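Local coordinates for protein peptidoglycan glycosyltransferase (Eggerthella lenta, PDB 4MNR) that belongs to the penicillin-binding proteins, carrying a domain of the beta-lactamase clan together with a penicillin-binding protein A-type dimerisation domain, at residues A[185-190]-A[259-264]; A[195-200]-A[365-370]; A[279-284]-A[315-320]. All blocks are in the same frame, centred on the assembly; numbering follows the deposited sequence.

Contact 1: residues A[185-190]-A[259-264]; sequences STFKIV and AGAESF
Gly260 meets Val190 through its backbone alone: Gly260 O lies 4.0 Å from Val190 CG1. This carbonyl oxygen also sits at the edge of the Phe264 ring, in its plane. Ala261 comes next and touches two side chains. Its CA is 3.8 Å from Val190 CG1. Its CB meets the rim of the Phe187 ring, 4.1 Å from Phe187 CZ and near the ring plane. Val190 CB covers part of one face of the same ring. Phe264 ends the row. Val190 CG2 stands over its face, 4.2 Å from the ring centroid and 16° off the normal, a CH-pi contact. CG1 of Val190 is anti to the backbone N (chi1 177°) and reaches Phe264 CD2 at 3.9 Å. This methyl thus touches both the Ala261 backbone and the ring, while CG2 lies over the ring face. The contact is apolar and buried. It packs the 3-10 turn around Phe187 and the first turn of helix 188-197 against the C-terminal part of helix 242-263. Ser185 and Lys188 form the SxxK signature of the penicillin-binding family, and Lys188 NZ bonds to Ser240 OG and Asn242 OD1. Phe187 also stacks edge-to-face with Phe266. Helix 321-332 packs on Ile189 and Phe264, while strands 398-406 and 409-418 lie beside residues 185-189.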
loop_
_atom_site.group_PDB
_atom_site.type_symbol
_atom_site.label_atom_id
_atom_site.label_comp_id
_atom_site.label_asym_id
_atom_site.label_seq_id
_atom_site.Cartn_x
_atom_site.Cartn_y
_atom_site.Cartn_z
ATOM N N SER A 185 2.510 -10.920 -7.302
ATOM C CA SER A 185 3.818 -11.365 -6.854
ATOM C C SER A 185 4.485 -10.470 -5.788
ATOM O O SER A 185 5.496 -10.852 -5.208
ATOM C CB SER A 185 4.726 -11.611 -8.070
ATOM O OG SER A 185 4.550 -10.585 -9.036
ATOM N N THR A 186 3.904 -9.304 -5.497
ATOM C CA THR A 186 4.375 -8.488 -4.382
ATOM C C THR A 186 4.225 -9.223 -3.043
ATOM O O THR A 186 5.018 -9.060 -2.117
ATOM C CB THR A 186 3.619 -7.150 -4.309
ATOM O OG1 THR A 186 2.602 -7.128 -5.316
ATOM C CG2 THR A 186 4.572 -6.035 -4.611
ATOM N N PHE A 187 3.199 -10.058 -2.958
ATOM C CA PHE A 187 2.923 -10.843 -1.760
ATOM C C PHE A 187 4.009 -11.886 -1.488
ATOM O O PHE A 187 4.087 -12.439 -0.389
ATOM C CB PHE A 187 1.556 -11.532 -1.921
ATOM C CG PHE A 187 1.099 -12.305 -0.719
ATOM C CD1 PHE A 187 0.499 -11.667 0.366
ATOM C CD2 PHE A 187 1.204 -13.680 -0.699
ATOM C CE1 PHE A 187 0.065 -12.387 1.468
ATOM C CE2 PHE A 187 0.776 -14.417 0.407
ATOM C CZ PHE A 187 0.201 -13.762 1.491
ATOM N N LYS A 188 4.836 -12.177 -2.489
ATOM C CA LYS A 188 5.928 -13.122 -2.272
ATOM C C LYS A 188 6.861 -12.651 -1.148
ATOM O O LYS A 188 7.562 -13.462 -0.546
ATOM C CB LYS A 188 6.699 -13.387 -3.574
ATOM C CG LYS A 188 5.885 -14.170 -4.595
ATOM C CD LYS A 188 6.590 -14.293 -5.934
ATOM C CE LYS A 188 5.666 -15.016 -6.940
ATOM N NZ LYS A 188 6.188 -14.888 -8.309
ATOM N N ILE A 189 6.848 -11.358 -0.840
ATOM C CA ILE A 189 7.599 -10.877 0.323
ATOM C C ILE A 189 7.111 -11.610 1.582
ATOM O O ILE A 189 7.909 -12.073 2.404
ATOM C CB ILE A 189 7.407 -9.366 0.540
ATOM C CG1 ILE A 189 7.994 -8.560 -0.626
ATOM C CG2 ILE A 189 8.042 -8.946 1.864
ATOM C CD1 ILE A 189 7.675 -7.082 -0.541
ATOM N N VAL A 190 5.791 -11.742 1.718
ATOM C CA VAL A 190 5.198 -12.450 2.861
ATOM C C VAL A 190 5.519 -13.946 2.857
ATOM O O VAL A 190 5.941 -14.497 3.877
ATOM C CB VAL A 190 3.663 -12.258 2.935
ATOM C CG1 VAL A 190 3.064 -13.060 4.098
ATOM C CG2 VAL A 190 3.331 -10.788 3.092
ATOM N N ALA A 259 -0.934 -18.248 8.877
ATOM C CA ALA A 259 -0.350 -17.631 10.071
ATOM C C ALA A 259 0.677 -16.571 9.690
ATOM O O ALA A 259 0.768 -15.517 10.323
ATOM C CB ALA A 259 0.289 -18.683 10.954
ATOM N N GLY A 260 1.455 -16.849 8.652
ATOM C CA GLY A 260 2.455 -15.898 8.205
ATOM C C GLY A 260 1.831 -14.616 7.684
ATOM O O GLY A 260 2.305 -13.508 7.983
ATOM N N ALA A 261 0.771 -14.758 6.892
ATOM C CA ALA A 261 0.084 -13.595 6.360
ATOM C C ALA A 261 -0.541 -12.804 7.510
ATOM O O ALA A 261 -0.523 -11.565 7.509
ATOM C CB ALA A 261 -0.988 -14.024 5.368
ATOM N N GLU A 262 -1.102 -13.514 8.482
ATOM C CA GLU A 262 -1.735 -12.833 9.603
ATOM C C GLU A 262 -0.711 -12.044 10.428
ATOM O O GLU A 262 -1.033 -10.992 10.996
ATOM C CB GLU A 262 -2.563 -13.808 10.446
ATOM C CG GLU A 262 -3.856 -14.208 9.716
ATOM C CD GLU A 262 -4.713 -15.207 10.459
ATOM O OE1 GLU A 262 -4.235 -15.772 11.467
ATOM O OE2 GLU A 262 -5.871 -15.424 10.018
ATOM N N SER A 263 0.521 -12.539 10.477
ATOM C CA SER A 263 1.587 -11.833 11.192
ATOM C C SER A 263 1.903 -10.472 10.569
ATOM O O SER A 263 2.426 -9.583 11.247
ATOM C CB SER A 263 2.857 -12.689 11.265
ATOM O OG SER A 263 2.627 -13.894 11.979
ATOM N N PHE A 264 1.588 -10.316 9.283
ATOM C CA PHE A 264 1.820 -9.068 8.570
ATOM C C PHE A 264 0.564 -8.220 8.518
ATOM O O PHE A 264 0.562 -7.155 7.910
ATOM C CB PHE A 264 2.269 -9.333 7.129
ATOM C CG PHE A 264 3.730 -9.654 6.988
ATOM C CD1 PHE A 264 4.637 -8.655 6.649
ATOM C CD2 PHE A 264 4.189 -10.947 7.139
ATOM C CE1 PHE A 264 5.979 -8.939 6.485
ATOM C CE2 PHE A 264 5.533 -11.244 6.979
ATOM C CZ PHE A 264 6.434 -10.240 6.662
#

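Contact 2: residues A[195-200]-A[365-370]; sequences ALEDDV and AVSKTT
Glu197 OE1 is the polar centre of this contact and takes two hydrogen bonds from 365-370. Thr370 OG1 donates to Glu197 OE1 at 2.6 Å, on the anti side of the carboxylate. Ser367 N donates to Glu197 OE1 at 3.0 Å, on the syn side, and the bond is nearly straight (176° at the hydrogen). Each donor is somewhat out of the carboxylate plane. The two grip OE1 from opposite faces and hold that oxygen in place. Val366 CB packs 3.5 Å from Glu197 OE1, beside the bonds. The Glu197 chain leaves the helix with CG anti to the backbone N (chi1 179°), then bends at chi2 (91°). Its side chain crosses that of Thr370 at about a right angle. A small apolar touch adds to this, Leu196 CB to Thr370 CG2 at 4.3 Å.

The second shell holds the residues that carry the donors. Ser367 is the N-cap of helix 368-384, and its OG accepts from Thr370 N at 3.0 Å. This capping bond ties the Ser367 side chain to the Thr370 backbone, so both donor residues are held in one turn. The carboxylate of Glu197 lies at the start of that helix, where the helix dipole would probably favour its negative charge. In the first segment, helix 188-197 closes with a Schellman motif at Asp199, where phi is positive; Val200 N bonds back to Ala195 O at 2.9 Å. The contact therefore ties the end of one helix to the start of another. Leu196 also packs on Arg373 and Val374 of helix 368-384. Helix 242-263 covers Ala195 and Val200 through Met252, and Phe264, near the end of that helix, packs against Val366.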
loop_
_atom_site.group_PDB
_atom_site.type_symbol
_atom_site.label_atom_id
_atom_site.label_comp_id
_atom_site.label_asym_id
_atom_site.label_seq_id
_atom_site.Cartn_x
_atom_site.Cartn_y
_atom_site.Cartn_z
ATOM N N ALA A 195 8.652 -18.385 5.078
ATOM C CA ALA A 195 9.441 -19.591 4.849
ATOM C C ALA A 195 10.776 -19.523 5.586
ATOM O O ALA A 195 11.233 -20.516 6.139
ATOM C CB ALA A 195 9.661 -19.821 3.358
ATOM N N LEU A 196 11.402 -18.348 5.595
ATOM C CA LEU A 196 12.666 -18.202 6.302
ATOM C C LEU A 196 12.471 -18.233 7.820
ATOM O O LEU A 196 13.247 -18.862 8.540
ATOM C CB LEU A 196 13.376 -16.909 5.876
ATOM C CG LEU A 196 13.717 -16.786 4.388
ATOM C CD1 LEU A 196 14.478 -15.486 4.130
ATOM C CD2 LEU A 196 14.515 -17.991 3.898
ATOM N N GLU A 197 11.447 -17.542 8.306
ATOM C CA GLU A 197 11.161 -17.489 9.744
ATOM C C GLU A 197 10.878 -18.880 10.319
ATOM O O GLU A 197 11.330 -19.218 11.424
ATOM C CB GLU A 197 9.985 -16.531 10.015
ATOM C CG GLU A 197 9.568 -16.403 11.490
ATOM C CD GLU A 197 10.280 -15.276 12.243
ATOM O OE1 GLU A 197 11.114 -14.570 11.646
ATOM O OE2 GLU A 197 9.998 -15.090 13.448
ATOM N N ASP A 198 10.152 -19.693 9.556
ATOM C CA ASP A 198 9.715 -21.010 10.017
ATOM C C ASP A 198 10.666 -22.118 9.580
ATOM O O ASP A 198 10.413 -23.301 9.837
ATOM C CB ASP A 198 8.306 -21.317 9.505
ATOM C CG ASP A 198 7.246 -20.418 10.122
ATOM O OD1 ASP A 198 7.484 -19.865 11.219
ATOM O OD2 ASP A 198 6.165 -20.270 9.507
ATOM N N ASP A 199 11.752 -21.728 8.916
ATOM C CA ASP A 199 12.782 -22.666 8.463
ATOM C C ASP A 199 12.233 -23.732 7.516
ATOM O O ASP A 199 12.685 -24.876 7.528
ATOM C CB ASP A 199 13.485 -23.330 9.653
ATOM C CG ASP A 199 14.911 -23.736 9.334
ATOM O OD1 ASP A 199 15.580 -23.003 8.574
ATOM O OD2 ASP A 199 15.361 -24.786 9.843
ATOM N N VAL A 200 11.267 -23.346 6.690
ATOM C CA VAL A 200 10.739 -24.253 5.676
ATOM C C VAL A 200 11.741 -24.427 4.533
ATOM O O VAL A 200 11.906 -25.522 3.996
ATOM C CB VAL A 200 9.397 -23.746 5.124
ATOM C CG1 VAL A 200 8.930 -24.617 3.956
ATOM C CG2 VAL A 200 8.352 -23.720 6.239
ATOM N N ALA A 365 6.045 -8.614 12.727
ATOM C CA ALA A 365 5.747 -9.590 11.675
ATOM C C ALA A 365 6.718 -10.766 11.674
ATOM O O ALA A 365 6.299 -11.922 11.684
ATOM C CB ALA A 365 5.712 -8.925 10.287
ATOM N N VAL A 366 8.011 -10.461 11.651
ATOM C CA VAL A 366 9.065 -11.477 11.660
ATOM C C VAL A 366 10.221 -10.962 12.514
ATOM O O VAL A 366 10.211 -9.807 12.935
ATOM C CB VAL A 366 9.610 -11.779 10.238
ATOM C CG1 VAL A 366 8.568 -12.502 9.377
ATOM C CG2 VAL A 366 10.092 -10.502 9.562
ATOM N N SER A 367 11.207 -11.814 12.772
ATOM C CA SER A 367 12.379 -11.396 13.550
ATOM C C SER A 367 13.264 -10.425 12.774
ATOM O O SER A 367 13.198 -10.341 11.545
ATOM C CB SER A 367 13.224 -12.603 13.955
ATOM O OG SER A 367 13.888 -13.141 12.825
ATOM N N LYS A 368 14.099 -9.694 13.509
ATOM C CA LYS A 368 15.059 -8.803 12.882
ATOM C C LYS A 368 15.973 -9.565 11.917
ATOM O O LYS A 368 16.251 -9.093 10.808
ATOM C CB LYS A 368 15.891 -8.057 13.932
ATOM C CG LYS A 368 16.935 -7.146 13.318
ATOM C CD LYS A 368 17.678 -6.331 14.388
ATOM C CE LYS A 368 18.610 -5.303 13.755
ATOM N NZ LYS A 368 19.546 -5.911 12.770
ATOM N N THR A 369 16.416 -10.752 12.323
ATOM C CA THR A 369 17.251 -11.570 11.447
ATOM C C THR A 369 16.522 -11.928 10.154
ATOM O O THR A 369 17.089 -11.835 9.057
ATOM C CB THR A 369 17.721 -12.852 12.157
ATOM O OG1 THR A 369 18.533 -12.496 13.282
ATOM C CG2 THR A 369 18.544 -13.731 11.216
ATOM N N THR A 370 15.261 -12.331 10.278
ATOM C CA THR A 370 14.494 -12.693 9.092
ATOM C C THR A 370 14.297 -11.496 8.166
ATOM O O THR A 370 14.490 -11.600 6.949
ATOM C CB THR A 370 13.127 -13.256 9.478
ATOM O OG1 THR A 370 13.315 -14.492 10.173
ATOM C CG2 THR A 370 12.285 -13.492 8.233
#

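Contact 3: residues A[279-284]-A[315-320]; sequences SLMPSA and AGPQAT
Ser279 OG accepts a hydrogen bond from Thr320 N at 3.3 Å and also holds a water at 2.7 Å. The same water is hydrogen-bonded to Thr320 OG1, which in turn caps Glu323 N at the start of helix 321-332. With OG anti to the carbonyl carbon (chi1 -67°), the Ser279 hydroxyl sits near Ala319 CA and Thr320 N. Next along, Leu280 and Gln318 form a single antiparallel bridge, a hydrogen-bonded pair. Leu280 N donates to Gln318 O at 2.8 Å, and Gln318 N donates to Leu280 O at 3.0 Å. Leu280 O also receives a CA-H...O contact from Pro317 CA at 3.3 Å. Beyond the bridge, the contact becomes apolar. The selenium of selenomethionine Met281 lies 3.8 Å from Pro317 CB, with the two side chains side by side. Pro317 follows a cis peptide. Pro282 CD packs 3.5 Å from Gly316 N, over a backbone with no side chain. The Ser283 side chain caps helix 284-289 through Asp286 N. The chemistry implies a loop-to-loop join held mainly by backbone bonds, extended by a serine and a shared water, with proline and selenomethionine packing at its other end.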
loop_
_atom_site.group_PDB
_atom_site.type_symbol
_atom_site.label_atom_id
_atom_site.label_comp_id
_atom_site.label_asym_id
_atom_site.label_seq_id
_atom_site.Cartn_x
_atom_site.Cartn_y
_atom_site.Cartn_z
ATOM N N SER A 279 -7.661 -6.373 5.115
ATOM C CA SER A 279 -7.028 -7.212 4.092
ATOM C C SER A 279 -7.327 -8.664 4.438
ATOM O O SER A 279 -7.454 -9.011 5.612
ATOM C CB SER A 279 -5.520 -6.950 4.022
ATOM O OG SER A 279 -5.263 -5.637 3.552
ATOM N N LEU A 280 -7.474 -9.507 3.418
ATOM C CA LEU A 280 -8.085 -10.821 3.616
ATOM C C LEU A 280 -7.210 -11.988 3.184
ATOM O O LEU A 280 -6.489 -11.908 2.188
ATOM C CB LEU A 280 -9.408 -10.900 2.848
ATOM C CG LEU A 280 -10.418 -9.798 3.163
ATOM C CD1 LEU A 280 -11.625 -9.883 2.243
ATOM C CD2 LEU A 280 -10.824 -9.940 4.597
HETATM N N MSE A 281 -7.289 -13.071 3.960
HETATM C CA MSE A 281 -6.686 -14.364 3.615
HETATM C C MSE A 281 -7.715 -15.451 3.855
HETATM O O MSE A 281 -8.527 -15.352 4.772
HETATM C CB MSE A 281 -5.460 -14.661 4.489
HETATM C CG MSE A 281 -4.167 -14.106 3.974
HETATM SE SE MSE A 281 -3.520 -14.890 2.306
HETATM C CE MSE A 281 -2.766 -16.596 2.849
ATOM N N PRO A 282 -7.683 -16.514 3.045
ATOM C CA PRO A 282 -8.609 -17.614 3.325
ATOM C C PRO A 282 -8.262 -18.287 4.645
ATOM O O PRO A 282 -7.147 -18.118 5.148
ATOM C CB PRO A 282 -8.347 -18.599 2.180
ATOM C CG PRO A 282 -7.708 -17.798 1.111
ATOM C CD PRO A 282 -6.920 -16.719 1.806
ATOM N N SER A 283 -9.201 -19.052 5.190
ATOM C CA SER A 283 -8.924 -19.834 6.383
ATOM C C SER A 283 -7.959 -20.954 6.017
ATOM O O SER A 283 -7.900 -21.382 4.862
ATOM C CB SER A 283 -10.219 -20.422 6.953
ATOM O OG SER A 283 -10.762 -21.412 6.094
ATOM N N ALA A 284 -7.194 -21.427 6.997
ATOM C CA ALA A 284 -6.320 -22.569 6.766
ATOM C C ALA A 284 -7.152 -23.781 6.362
ATOM O O ALA A 284 -6.719 -24.588 5.543
ATOM C CB ALA A 284 -5.492 -22.873 8.004
ATOM N N ALA A 315 -11.633 -15.266 -0.497
ATOM C CA ALA A 315 -10.463 -15.537 -1.315
ATOM C C ALA A 315 -9.345 -14.625 -0.838
ATOM O O ALA A 315 -9.596 -13.553 -0.285
ATOM C CB ALA A 315 -10.771 -15.268 -2.789
ATOM N N GLY A 316 -8.105 -15.027 -1.052
ATOM C CA GLY A 316 -7.018 -14.142 -0.692
ATOM C C GLY A 316 -5.727 -14.661 -1.260
ATOM O O GLY A 316 -5.685 -15.789 -1.747
ATOM N N PRO A 317 -4.665 -13.864 -1.165
ATOM C CA PRO A 317 -4.680 -12.562 -0.480
ATOM C C PRO A 317 -5.363 -11.431 -1.248
ATOM O O PRO A 317 -5.286 -11.364 -2.477
ATOM C CB PRO A 317 -3.198 -12.234 -0.342
ATOM C CG PRO A 317 -2.550 -12.952 -1.513
ATOM C CD PRO A 317 -3.315 -14.228 -1.643
ATOM N N GLN A 318 -6.046 -10.564 -0.507
ATOM C CA GLN A 318 -6.538 -9.303 -1.055
ATOM C C GLN A 318 -6.061 -8.243 -0.083
ATOM O O GLN A 318 -6.242 -8.379 1.128
ATOM C CB GLN A 318 -8.056 -9.274 -1.099
ATOM C CG GLN A 318 -8.664 -10.412 -1.886
ATOM C CD GLN A 318 -10.171 -10.320 -1.929
ATOM O OE1 GLN A 318 -10.877 -11.220 -1.469
ATOM N NE2 GLN A 318 -10.676 -9.230 -2.482
ATOM N N ALA A 319 -5.468 -7.181 -0.603
ATOM C CA ALA A 319 -4.842 -6.221 0.285
ATOM C C ALA A 319 -5.107 -4.803 -0.168
ATOM O O ALA A 319 -5.280 -4.548 -1.362
ATOM C CB ALA A 319 -3.339 -6.460 0.333
ATOM N N THR A 320 -5.081 -3.879 0.786
ATOM C CA THR A 320 -5.038 -2.466 0.414
ATOM C C THR A 320 -3.620 -2.063 0.057
ATOM O O THR A 320 -2.671 -2.753 0.402
ATOM C CB THR A 320 -5.527 -1.581 1.565
ATOM O OG1 THR A 320 -4.729 -1.813 2.730
ATOM C CG2 THR A 320 -6.964 -1.882 1.882
HETATM O O HOH W 1 -6.098 -3.392 4.832
#

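In the fold
All three contacts lie within the penicillin-binding protein domain of the beta-lactamase clan. Contact 1 is the middle one, on the same side of the chain's centre as contact 2 and as contact 3. Its centre is 11 Å from that of contact 2 and 10 Å from that of contact 3. Contacts 1 and 2 share helix 188-197, and Phe264 packs on Ala365. Contacts 1 and 3 meet where Phe187 and Ala261 touch Pro317 and Met281. Contacts 2 and 3 do not touch; their nearest atoms are about 12 Å apart. Along the chain, contacts 1 and 2 cross, while contact 3 is nested inside contact 2. Distant parts of the sequence thus meet in one continuous packed region, with the SxxK turn of contact 1 at its middle.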